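Local coordinates for putative amino acid binding protein (Streptococcus mutans, PDB 4C0R) that binds glutathione, here as its oxidized disulfide, and probably hands it to the membrane ABC importer TcyBC for uptake, at residues K3-A8 with Y63-N68; Y80-P85 with Y191-F196; K102-I107 with P122-F127. All blocks are in the same frame, centred on the assembly; numbering follows the deposited sequence.

Contact 1: residues K3-A8 with Y63-N68; sequences KTVTLA and YQIGAN. With GDS (oxidized glutathione disulfide), chain C.
Five hydrogen bonds join K3-A8 to Y63-N68, and the straightest ends on a side chain: the backbone N of T6 donates to Q64 OE1 (N to OE1 2.8 Å, 175° at the hydrogen), in the plane of the Q64 amide group. The Q64 chain, bent at chi2 (65°), turns its amide back along the neighbouring strand, so that OE1 stands in for a backbone carbonyl just before the regular pairing starts. Water 1 donates to the same OE1 at 2.8 Å and also bonds T6 OG1, tying the glutamine to the threonine hydroxyl. T6 O is gripped twice, by Q64 N at 3.0 Å and by I65 N at 3.2 Å. Parallel pairing follows: A8 N donates to I65 O at 2.8 Å, and A67 N reaches A8 O almost along the C=O axis.

Packing splits between the two sides of the sheet. On one, the A8 methyl sits over a face of the Y63 ring, CB 3.6 Å from its centroid, while T6 CG2 meets Y63 CD1 obliquely; Y63 OH bonds T49. On the other, V5 CG1 touches I65 CD1 at 3.6 Å and L7 lies across I65 CB, with helices 27-36 and 201-216 covering this apolar layer.

These are adjacent parallel strands in the mixed sheet of one lobe of a family 3 solute-binding protein. Just beyond the pairing, N68 lines the glutathione disulfide pocket, its OD1 held by V10 and G11 amides and its ND2 by T13, so the backbone bonds run directly into a polar network that fixes a pocket residue.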
loop_
_atom_site.group_PDB
_atom_site.type_symbol
_atom_site.label_atom_id
_atom_site.label_comp_id
_atom_site.label_asym_id
_atom_site.label_seq_id
_atom_site.Cartn_x
_atom_site.Cartn_y
_atom_site.Cartn_z
ATOM N N LYS A 3 9.419 -24.636 8.949
ATOM C CA LYS A 3 8.082 -24.303 8.517
ATOM C C LYS A 3 8.159 -23.318 7.351
ATOM O O LYS A 3 8.841 -22.295 7.470
ATOM C CB LYS A 3 7.344 -23.648 9.685
ATOM C CG LYS A 3 5.834 -23.640 9.597
ATOM N N THR A 4 7.471 -23.609 6.239
ATOM C CA THR A 4 7.407 -22.723 5.070
ATOM C C THR A 4 6.294 -21.729 5.354
ATOM O O THR A 4 5.165 -22.149 5.631
ATOM C CB THR A 4 6.978 -23.433 3.793
ATOM O OG1 THR A 4 7.955 -24.397 3.403
ATOM C CG2 THR A 4 6.798 -22.436 2.672
ATOM N N VAL A 5 6.614 -20.456 5.284
ATOM C CA VAL A 5 5.638 -19.374 5.449
ATOM C C VAL A 5 5.571 -18.725 4.080
ATOM O O VAL A 5 6.607 -18.316 3.559
ATOM C CB VAL A 5 6.155 -18.293 6.482
ATOM C CG1 VAL A 5 5.365 -16.955 6.411
ATOM C CG2 VAL A 5 6.144 -18.849 7.883
ATOM N N THR A 6 4.381 -18.554 3.500
ATOM C CA THR A 6 4.281 -17.847 2.224
ATOM C C THR A 6 3.713 -16.441 2.432
ATOM O O THR A 6 2.655 -16.249 3.012
ATOM C CB THR A 6 3.430 -18.604 1.224
ATOM O OG1 THR A 6 4.045 -19.893 1.008
ATOM C CG2 THR A 6 3.361 -17.893 -0.100
ATOM N N LEU A 7 4.522 -15.466 2.038
ATOM C CA LEU A 7 4.123 -14.046 1.998
ATOM C C LEU A 7 3.607 -13.731 0.601
ATOM O O LEU A 7 4.309 -13.930 -0.396
ATOM C CB LEU A 7 5.335 -13.182 2.389
ATOM C CG LEU A 7 5.053 -11.678 2.403
ATOM C CD1 LEU A 7 6.088 -10.977 3.282
ATOM C CD2 LEU A 7 5.057 -11.025 1.033
ATOM N N ALA A 8 2.356 -13.288 0.544
ATOM C CA ALA A 8 1.720 -12.920 -0.733
ATOM C C ALA A 8 1.736 -11.416 -0.959
ATOM O O ALA A 8 1.511 -10.633 -0.038
ATOM C CB ALA A 8 0.295 -13.436 -0.786
ATOM N N TYR A 63 -1.926 -18.744 2.099
ATOM C CA TYR A 63 -0.878 -17.780 2.408
ATOM C C TYR A 63 -0.932 -17.471 3.894
ATOM O O TYR A 63 -1.993 -17.555 4.499
ATOM C CB TYR A 63 -1.088 -16.441 1.626
ATOM C CG TYR A 63 -1.143 -16.577 0.134
ATOM C CD1 TYR A 63 -0.235 -17.359 -0.548
ATOM C CD2 TYR A 63 -2.124 -15.919 -0.587
ATOM C CE1 TYR A 63 -0.300 -17.502 -1.923
ATOM C CE2 TYR A 63 -2.174 -16.054 -1.977
ATOM C CZ TYR A 63 -1.264 -16.846 -2.611
ATOM O OH TYR A 63 -1.316 -16.965 -4.006
ATOM N N GLN A 64 0.204 -17.095 4.494
ATOM C CA GLN A 64 0.284 -16.739 5.913
ATOM C C GLN A 64 0.462 -15.245 6.177
ATOM O O GLN A 64 0.030 -14.768 7.206
ATOM C CB GLN A 64 1.402 -17.502 6.620
ATOM C CG GLN A 64 1.139 -19.001 6.736
ATOM C CD GLN A 64 1.102 -19.723 5.402
ATOM O OE1 GLN A 64 2.061 -19.684 4.619
ATOM N NE2 GLN A 64 -0.011 -20.384 5.133
ATOM N N ILE A 65 1.115 -14.529 5.239
ATOM C CA ILE A 65 1.376 -13.100 5.411
ATOM C C ILE A 65 0.957 -12.424 4.125
ATOM O O ILE A 65 1.138 -12.981 3.033
ATOM C CB ILE A 65 2.880 -12.784 5.643
ATOM C CG1 ILE A 65 3.465 -13.689 6.716
ATOM C CG2 ILE A 65 3.014 -11.336 6.021
ATOM C CD1 ILE A 65 4.930 -13.444 6.945
ATOM N N GLY A 66 0.401 -11.225 4.228
ATOM C CA GLY A 66 0.116 -10.374 3.090
ATOM C C GLY A 66 0.867 -9.066 3.275
ATOM O O GLY A 66 0.947 -8.537 4.383
ATOM N N ALA A 67 1.428 -8.549 2.197
ATOM C CA ALA A 67 2.207 -7.298 2.256
ATOM C C ALA A 67 2.149 -6.643 0.918
ATOM O O ALA A 67 2.568 -7.235 -0.064
ATOM C CB ALA A 67 3.611 -7.563 2.602
ATOM N N ASN A 68 1.585 -5.459 0.870
ATOM C CA ASN A 68 1.535 -4.634 -0.326
ATOM C C ASN A 68 0.947 -3.255 0.030
ATOM O O ASN A 68 -0.148 -2.914 -0.391
ATOM C CB ASN A 68 0.680 -5.305 -1.429
ATOM C CG ASN A 68 1.048 -4.829 -2.817
ATOM O OD1 ASN A 68 1.723 -5.528 -3.597
ATOM N ND2 ASN A 68 0.649 -3.619 -3.128
HETATM C CD1 GDS C . -5.505 -5.523 -9.697
HETATM N N2 GDS C . -4.835 -4.286 -10.120
HETATM C CA2 GDS C . -3.435 -4.252 -9.897
HETATM C C2 GDS C . -2.524 -4.853 -10.908
HETATM O O2 GDS C . -1.379 -5.233 -10.588
HETATM C CB2 GDS C . -2.791 -3.678 -8.694
HETATM S SG2 GDS C . -3.930 -2.840 -7.613
HETATM N N3 GDS C . -3.020 -4.977 -12.263
HETATM C CA3 GDS C . -2.200 -5.644 -13.273
HETATM C C3 GDS C . -2.874 -7.004 -13.440
HETATM O OE3 GDS C . -2.948 -7.562 -14.579
HETATM O OE4 GDS C . -3.393 -7.617 -12.462
HETATM N N4 GDS C . -3.429 -0.217 -5.771
HETATM C CA4 GDS C . -3.641 0.740 -6.832
HETATM C C4 GDS C . -5.031 1.271 -6.778
HETATM O OE5 GDS C . -5.717 1.226 -5.711
HETATM O OE6 GDS C . -5.468 1.824 -7.826
HETATM C C5 GDS C . -2.176 -0.902 -5.712
HETATM O O5 GDS C . -1.294 -0.640 -6.528
HETATM C CA5 GDS C . -2.118 -1.943 -4.686
HETATM N N5 GDS C . -2.762 -1.727 -3.457
HETATM C CB5 GDS C . -2.119 -3.332 -5.234
HETATM S SG5 GDS C . -3.794 -3.740 -5.798
HETATM C CA6 GDS C . -4.397 0.931 0.088
HETATM C C6 GDS C . -5.154 -0.245 0.686
HETATM O OE7 GDS C . -6.208 -0.637 0.115
HETATM O OE8 GDS C . -4.734 -0.825 1.716
HETATM N N6 GDS C . -3.362 1.328 1.061
HETATM C CB6 GDS C . -3.820 0.584 -1.236
HETATM C CG6 GDS C . -3.168 -0.815 -1.163
HETATM C CD6 GDS C . -2.295 -0.955 -2.392
HETATM O O6 GDS C . -1.167 -0.459 -2.533
HETATM O O HOH W 1 3.041 -21.715 3.005
#

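Contact 2: residues Y80-P85 with Y191-F196; sequences YLYSNP and YVYFIF
Backbone hydrogen bonds set the register of Y80-P85 against Y191-F196. L81 and F196 form an antiparallel hydrogen-bonded pair: L81 N gives to a lone pair of F196 O at 2.9 Å, and F196 N returns a bond to L81 O at 2.7 Å, approaching from above the carbonyl plane. S83 N then donates almost straight to F194 O (176° at the hydrogen). The reciprocal bond goes to a side chain instead: F194 N donates to S83 OG at 3.0 Å. With chi1 at 70°, that hydroxyl stands between its own backbone N and carbonyl carbon, and it donates its own hydrogen to N84 O, so S83 OG accepts from F194 N and gives to N84 O.

Past S83 the regular pairing is interrupted, but the chains stay together, and V192 bonds the backbone of T86 and A87. The long strand 81-96 runs between the two lobes of this periplasmic-binding-protein-like fold, and this pairing anchors its first part in the lobe that also holds strand 65-71.

Aromatic contacts dominate one side. I195 CG2 lies over the centre of the Y82 ring, 3.6 Å from the centroid, and the edge of that same ring, led by CD2, is set against the face of Y193 in a T-shaped pair with planes at 85°. Y82 OH bonds S71 O, which holds the far end of the ring.

Apolar packing completes the join. P85 CB lies alongside two tyrosines, 3.6 Å from both Y191 CD2 and Y193 CE2. Opposite the Y82 side, L81 CB meets F196 CB, and the F196 ring turns its edge to S83 N beneath helix 201-216.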
loop_
_atom_site.group_PDB
_atom_site.type_symbol
_atom_site.label_atom_id
_atom_site.label_comp_id
_atom_site.label_asym_id
_atom_site.label_seq_id
_atom_site.Cartn_x
_atom_site.Cartn_y
_atom_site.Cartn_z
ATOM N N TYR A 80 -8.379 -10.696 9.496
ATOM C CA TYR A 80 -6.923 -10.902 9.460
ATOM C C TYR A 80 -6.260 -10.305 10.663
ATOM O O TYR A 80 -6.741 -9.312 11.188
ATOM C CB TYR A 80 -6.303 -10.247 8.203
ATOM C CG TYR A 80 -7.093 -10.644 6.959
ATOM C CD1 TYR A 80 -7.122 -11.974 6.524
ATOM C CD2 TYR A 80 -7.853 -9.724 6.263
ATOM C CE1 TYR A 80 -7.899 -12.339 5.433
ATOM C CE2 TYR A 80 -8.643 -10.106 5.163
ATOM C CZ TYR A 80 -8.648 -11.391 4.764
ATOM O OH TYR A 80 -9.434 -11.744 3.673
ATOM N N LEU A 81 -5.113 -10.866 11.070
ATOM C CA LEU A 81 -4.272 -10.214 12.076
ATOM C C LEU A 81 -3.407 -9.116 11.404
ATOM O O LEU A 81 -3.024 -9.231 10.223
ATOM C CB LEU A 81 -3.301 -11.193 12.701
ATOM C CG LEU A 81 -3.924 -12.468 13.270
ATOM C CD1 LEU A 81 -2.888 -13.395 13.838
ATOM C CD2 LEU A 81 -4.966 -12.077 14.251
ATOM N N TYR A 82 -3.168 -8.045 12.156
ATOM C CA TYR A 82 -2.290 -6.936 11.742
ATOM C C TYR A 82 -0.976 -6.940 12.552
ATOM O O TYR A 82 -0.959 -7.134 13.783
ATOM C CB TYR A 82 -2.995 -5.621 11.917
ATOM C CG TYR A 82 -3.826 -5.245 10.749
ATOM C CD1 TYR A 82 -5.069 -5.796 10.513
ATOM C CD2 TYR A 82 -3.365 -4.274 9.858
ATOM C CE1 TYR A 82 -5.825 -5.451 9.414
ATOM C CE2 TYR A 82 -4.101 -3.929 8.744
ATOM C CZ TYR A 82 -5.339 -4.501 8.539
ATOM O OH TYR A 82 -6.050 -4.107 7.438
ATOM N N SER A 83 0.132 -6.684 11.894
ATOM C CA SER A 83 1.358 -6.380 12.600
ATOM C C SER A 83 1.308 -4.955 13.171
ATOM O O SER A 83 0.362 -4.212 12.929
ATOM C CB SER A 83 2.546 -6.461 11.651
ATOM O OG SER A 83 2.527 -5.406 10.724
ATOM N N ASN A 84 2.357 -4.590 13.897
ATOM C CA ASN A 84 2.567 -3.200 14.203
ATOM C C ASN A 84 2.870 -2.495 12.882
ATOM O O ASN A 84 3.262 -3.117 11.879
ATOM C CB ASN A 84 3.683 -3.078 15.211
ATOM C CG ASN A 84 3.243 -3.610 16.584
ATOM O OD1 ASN A 84 2.044 -3.566 16.932
ATOM N ND2 ASN A 84 4.181 -4.139 17.318
ATOM N N PRO A 85 2.602 -1.201 12.849
ATOM C CA PRO A 85 2.739 -0.505 11.577
ATOM C C PRO A 85 4.201 -0.450 11.148
ATOM O O PRO A 85 5.110 -0.434 11.997
ATOM C CB PRO A 85 2.206 0.916 11.883
ATOM C CG PRO A 85 2.392 1.050 13.321
ATOM C CD PRO A 85 2.195 -0.308 13.949
ATOM N N TYR A 191 -1.162 4.594 8.342
ATOM C CA TYR A 191 -0.163 3.584 8.490
ATOM C C TYR A 191 -0.370 2.437 7.513
ATOM O O TYR A 191 -1.496 2.183 7.050
ATOM C CB TYR A 191 -0.141 3.066 9.914
ATOM C CG TYR A 191 0.378 4.021 10.992
ATOM C CD1 TYR A 191 1.176 5.064 10.678
ATOM C CD2 TYR A 191 0.110 3.775 12.327
ATOM C CE1 TYR A 191 1.691 5.914 11.690
ATOM C CE2 TYR A 191 0.644 4.561 13.315
ATOM C CZ TYR A 191 1.442 5.612 12.979
ATOM O OH TYR A 191 1.989 6.427 13.991
ATOM N N VAL A 192 0.699 1.712 7.237
ATOM C CA VAL A 192 0.562 0.484 6.479
ATOM C C VAL A 192 1.244 -0.636 7.271
ATOM O O VAL A 192 2.055 -0.360 8.208
ATOM C CB VAL A 192 1.060 0.603 5.122
ATOM C CG1 VAL A 192 0.132 1.576 4.277
ATOM C CG2 VAL A 192 2.495 1.013 5.155
ATOM N N TYR A 193 0.897 -1.879 6.957
ATOM C CA TYR A 193 1.127 -3.000 7.866
ATOM C C TYR A 193 1.333 -4.285 7.117
ATOM O O TYR A 193 0.884 -4.367 5.958
ATOM C CB TYR A 193 -0.187 -3.272 8.624
ATOM C CG TYR A 193 -0.706 -2.141 9.463
ATOM C CD1 TYR A 193 -1.499 -1.118 8.927
ATOM C CD2 TYR A 193 -0.391 -2.096 10.795
ATOM C CE1 TYR A 193 -1.977 -0.072 9.732
ATOM C CE2 TYR A 193 -0.824 -1.045 11.599
ATOM C CZ TYR A 193 -1.638 -0.066 11.086
ATOM O OH TYR A 193 -2.077 0.950 11.915
ATOM N N PHE A 194 1.884 -5.281 7.773
ATOM C CA PHE A 194 1.733 -6.668 7.343
ATOM C C PHE A 194 0.417 -7.176 7.884
ATOM O O PHE A 194 0.002 -6.794 8.984
ATOM C CB PHE A 194 2.828 -7.549 7.911
ATOM C CG PHE A 194 4.202 -7.233 7.366
ATOM C CD1 PHE A 194 4.518 -7.515 6.044
ATOM C CD2 PHE A 194 5.174 -6.657 8.175
ATOM C CE1 PHE A 194 5.782 -7.236 5.544
ATOM C CE2 PHE A 194 6.456 -6.390 7.661
ATOM C CZ PHE A 194 6.740 -6.689 6.367
ATOM N N ILE A 195 -0.246 -8.068 7.147
ATOM C CA ILE A 195 -1.380 -8.768 7.676
ATOM C C ILE A 195 -1.123 -10.269 7.666
ATOM O O ILE A 195 -0.238 -10.754 6.976
ATOM C CB ILE A 195 -2.686 -8.448 6.925
ATOM C CG1 ILE A 195 -2.577 -8.795 5.439
ATOM C CG2 ILE A 195 -3.130 -7.008 7.125
ATOM C CD1 ILE A 195 -3.926 -8.637 4.686
ATOM N N PHE A 196 -1.893 -10.993 8.484
ATOM C CA PHE A 196 -1.659 -12.424 8.610
ATOM C C PHE A 196 -2.973 -13.183 8.605
ATOM O O PHE A 196 -4.007 -12.670 9.031
ATOM C CB PHE A 196 -0.957 -12.804 9.923
ATOM C CG PHE A 196 0.296 -12.021 10.193
ATOM C CD1 PHE A 196 0.235 -10.764 10.747
ATOM C CD2 PHE A 196 1.518 -12.561 9.911
ATOM C CE1 PHE A 196 1.395 -10.029 11.015
ATOM C CE2 PHE A 196 2.679 -11.844 10.160
ATOM C CZ PHE A 196 2.611 -10.566 10.723
#

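Contact 3: residues K102-I107 with P122-F127; sequences KSYNDI and PMLQKF
Y104 and F127 both set CG anti to the backbone N (chi1 -172° and 178°), and the two rings reach toward each other tip to tip from the 3-10 turn 104-107 and helix 120-130. The edge of F127 is directed at the face of Y104, centroids 5.3 Å apart and planes at 72°, with F127 CD2 3.7 Å from Y104 CE2. I107, its CG1 in the crowded position between backbone N and carbonyl carbon, slides over a face of the F127 ring, CG1 to CZ 3.6 Å, and its CD1 meets L124 CD2. At the rim of the same ring, N105 OD1 approaches CE2.

The polar link is made by water: water 2 bonds Y104 OH at 2.6 Å, in the plane of the ring, and donates to M123 O at 2.8 Å. The turn itself is tied by D106 OD2, which accepts from the amides of both K102 and S103.

The contact lies in the lobe containing the parallel strands 111-114 and 137-140. L124 packs on T112 and V114, both Y104 and L124 touch I161 of strand 160-163, I107 reaches L93 of strand 81-96, and H131 stacks on F127.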
loop_
_atom_site.group_PDB
_atom_site.type_symbol
_atom_site.label_atom_id
_atom_site.label_comp_id
_atom_site.label_asym_id
_atom_site.label_seq_id
_atom_site.Cartn_x
_atom_site.Cartn_y
_atom_site.Cartn_z
ATOM N N LYS A 102 -8.198 21.334 -7.197
ATOM C CA LYS A 102 -7.239 21.894 -6.257
ATOM C C LYS A 102 -7.416 21.406 -4.814
ATOM O O LYS A 102 -6.483 21.472 -4.019
ATOM C CB LYS A 102 -7.292 23.432 -6.265
ATOM C CG LYS A 102 -6.855 24.022 -7.604
ATOM C CD LYS A 102 -6.365 25.460 -7.425
ATOM C CE LYS A 102 -7.419 26.349 -6.813
ATOM N NZ LYS A 102 -8.635 26.325 -7.639
ATOM N N SER A 103 -8.623 20.928 -4.516
ATOM C CA SER A 103 -8.966 20.401 -3.207
ATOM C C SER A 103 -9.869 19.204 -3.396
ATOM O O SER A 103 -10.477 19.023 -4.439
ATOM C CB SER A 103 -9.695 21.439 -2.357
ATOM O OG SER A 103 -11.023 21.551 -2.775
ATOM N N TYR A 104 -9.961 18.378 -2.360
ATOM C CA TYR A 104 -10.705 17.135 -2.449
ATOM C C TYR A 104 -12.071 17.314 -3.092
ATOM O O TYR A 104 -12.448 16.540 -3.953
ATOM C CB TYR A 104 -10.851 16.502 -1.051
ATOM C CG TYR A 104 -11.451 15.102 -1.010
ATOM C CD1 TYR A 104 -10.952 14.077 -1.793
ATOM C CD2 TYR A 104 -12.471 14.782 -0.119
ATOM C CE1 TYR A 104 -11.485 12.815 -1.729
ATOM C CE2 TYR A 104 -13.004 13.510 -0.039
ATOM C CZ TYR A 104 -12.507 12.522 -0.837
ATOM O OH TYR A 104 -13.021 11.244 -0.759
ATOM N N ASN A 105 -12.842 18.295 -2.642
ATOM C CA ASN A 105 -14.224 18.371 -3.119
ATOM C C ASN A 105 -14.348 18.700 -4.598
ATOM O O ASN A 105 -15.376 18.463 -5.205
ATOM C CB ASN A 105 -15.031 19.368 -2.315
ATOM C CG ASN A 105 -15.539 18.796 -0.986
ATOM O OD1 ASN A 105 -15.189 17.674 -0.538
ATOM N ND2 ASN A 105 -16.342 19.601 -0.320
ATOM N N ASP A 106 -13.280 19.213 -5.182
ATOM C CA ASP A 106 -13.263 19.569 -6.586
ATOM C C ASP A 106 -13.309 18.322 -7.484
ATOM O O ASP A 106 -13.474 18.465 -8.682
ATOM C CB ASP A 106 -11.987 20.343 -6.923
ATOM C CG ASP A 106 -11.908 21.718 -6.260
ATOM O OD1 ASP A 106 -12.977 22.300 -5.947
ATOM O OD2 ASP A 106 -10.799 22.230 -6.083
ATOM N N ILE A 107 -13.157 17.110 -6.919
ATOM C CA ILE A 107 -13.213 15.908 -7.730
ATOM C C ILE A 107 -14.633 15.660 -8.187
ATOM O O ILE A 107 -14.880 14.852 -9.098
ATOM C CB ILE A 107 -12.696 14.635 -6.987
ATOM C CG1 ILE A 107 -13.575 14.299 -5.784
ATOM C CG2 ILE A 107 -11.226 14.846 -6.620
ATOM C CD1 ILE A 107 -13.119 13.069 -4.981
ATOM N N PRO A 122 -14.173 2.546 -1.100
ATOM C CA PRO A 122 -15.209 3.011 -0.173
ATOM C C PRO A 122 -15.105 4.507 0.147
ATOM O O PRO A 122 -16.072 5.158 0.435
ATOM C CB PRO A 122 -14.993 2.152 1.091
ATOM C CG PRO A 122 -13.670 1.478 0.898
ATOM C CD PRO A 122 -13.448 1.379 -0.574
ATOM N N MET A 123 -13.891 5.055 0.069
ATOM C CA MET A 123 -13.705 6.476 0.261
ATOM C C MET A 123 -14.496 7.266 -0.777
ATOM O O MET A 123 -15.188 8.249 -0.447
ATOM C CB MET A 123 -12.198 6.830 0.119
ATOM C CG MET A 123 -11.957 8.266 0.430
ATOM S SD MET A 123 -10.204 8.553 0.186
ATOM C CE MET A 123 -9.695 7.628 1.602
ATOM N N LEU A 124 -14.380 6.873 -2.043
ATOM C CA LEU A 124 -15.017 7.597 -3.127
ATOM C C LEU A 124 -16.511 7.289 -3.126
ATOM O O LEU A 124 -17.339 8.134 -3.508
ATOM C CB LEU A 124 -14.359 7.282 -4.446
ATOM C CG LEU A 124 -12.978 7.967 -4.598
ATOM C CD1 LEU A 124 -12.239 7.429 -5.785
ATOM C CD2 LEU A 124 -13.181 9.442 -4.709
ATOM N N GLN A 125 -16.863 6.089 -2.694
ATOM C CA GLN A 125 -18.308 5.763 -2.616
ATOM C C GLN A 125 -18.973 6.620 -1.571
ATOM O O GLN A 125 -20.143 7.049 -1.757
ATOM C CB GLN A 125 -18.542 4.285 -2.331
ATOM C CG GLN A 125 -18.176 3.416 -3.481
ATOM C CD GLN A 125 -18.127 1.938 -3.167
ATOM O OE1 GLN A 125 -17.829 1.519 -2.033
ATOM N NE2 GLN A 125 -18.381 1.145 -4.183
ATOM N N LYS A 126 -18.300 6.846 -0.448
ATOM C CA LYS A 126 -18.802 7.774 0.578
ATOM C C LYS A 126 -18.909 9.181 0.057
ATOM O O LYS A 126 -19.855 9.905 0.351
ATOM C CB LYS A 126 -17.970 7.722 1.846
ATOM C CG LYS A 126 -18.338 8.774 2.853
ATOM N N PHE A 127 -17.916 9.606 -0.709
ATOM C CA PHE A 127 -17.952 10.935 -1.271
ATOM C C PHE A 127 -19.182 11.060 -2.170
ATOM O O PHE A 127 -19.859 12.098 -2.207
ATOM C CB PHE A 127 -16.694 11.185 -2.111
ATOM C CG PHE A 127 -16.671 12.527 -2.780
ATOM C CD1 PHE A 127 -17.271 12.723 -4.007
ATOM C CD2 PHE A 127 -16.056 13.618 -2.146
ATOM C CE1 PHE A 127 -17.243 13.999 -4.606
ATOM C CE2 PHE A 127 -16.033 14.852 -2.726
ATOM C CZ PHE A 127 -16.634 15.043 -3.966
HETATM O O HOH W 2 -14.752 10.611 1.065
#

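How the contacts relate
Contacts 1 and 2 are buried and belong to one sheet, where strands 65-71 and 191-196 are neighbours: G66 N probably bonds I195 O, and A67 CB packs on the F194 ring. Their chemistry differs in direction and filling, parallel and mostly aliphatic in contact 1, antiparallel and rich in tyrosine in contact 2, yet each replaces a backbone acceptor by a side-chain oxygen. Contact 3 is partly buried and lies about 33 Å from contact 1, centre to centre, across the middle of the chain. It joins a turn to a helix through rings and one bridging water, and it is nested within the sequence loop closed by contact 2.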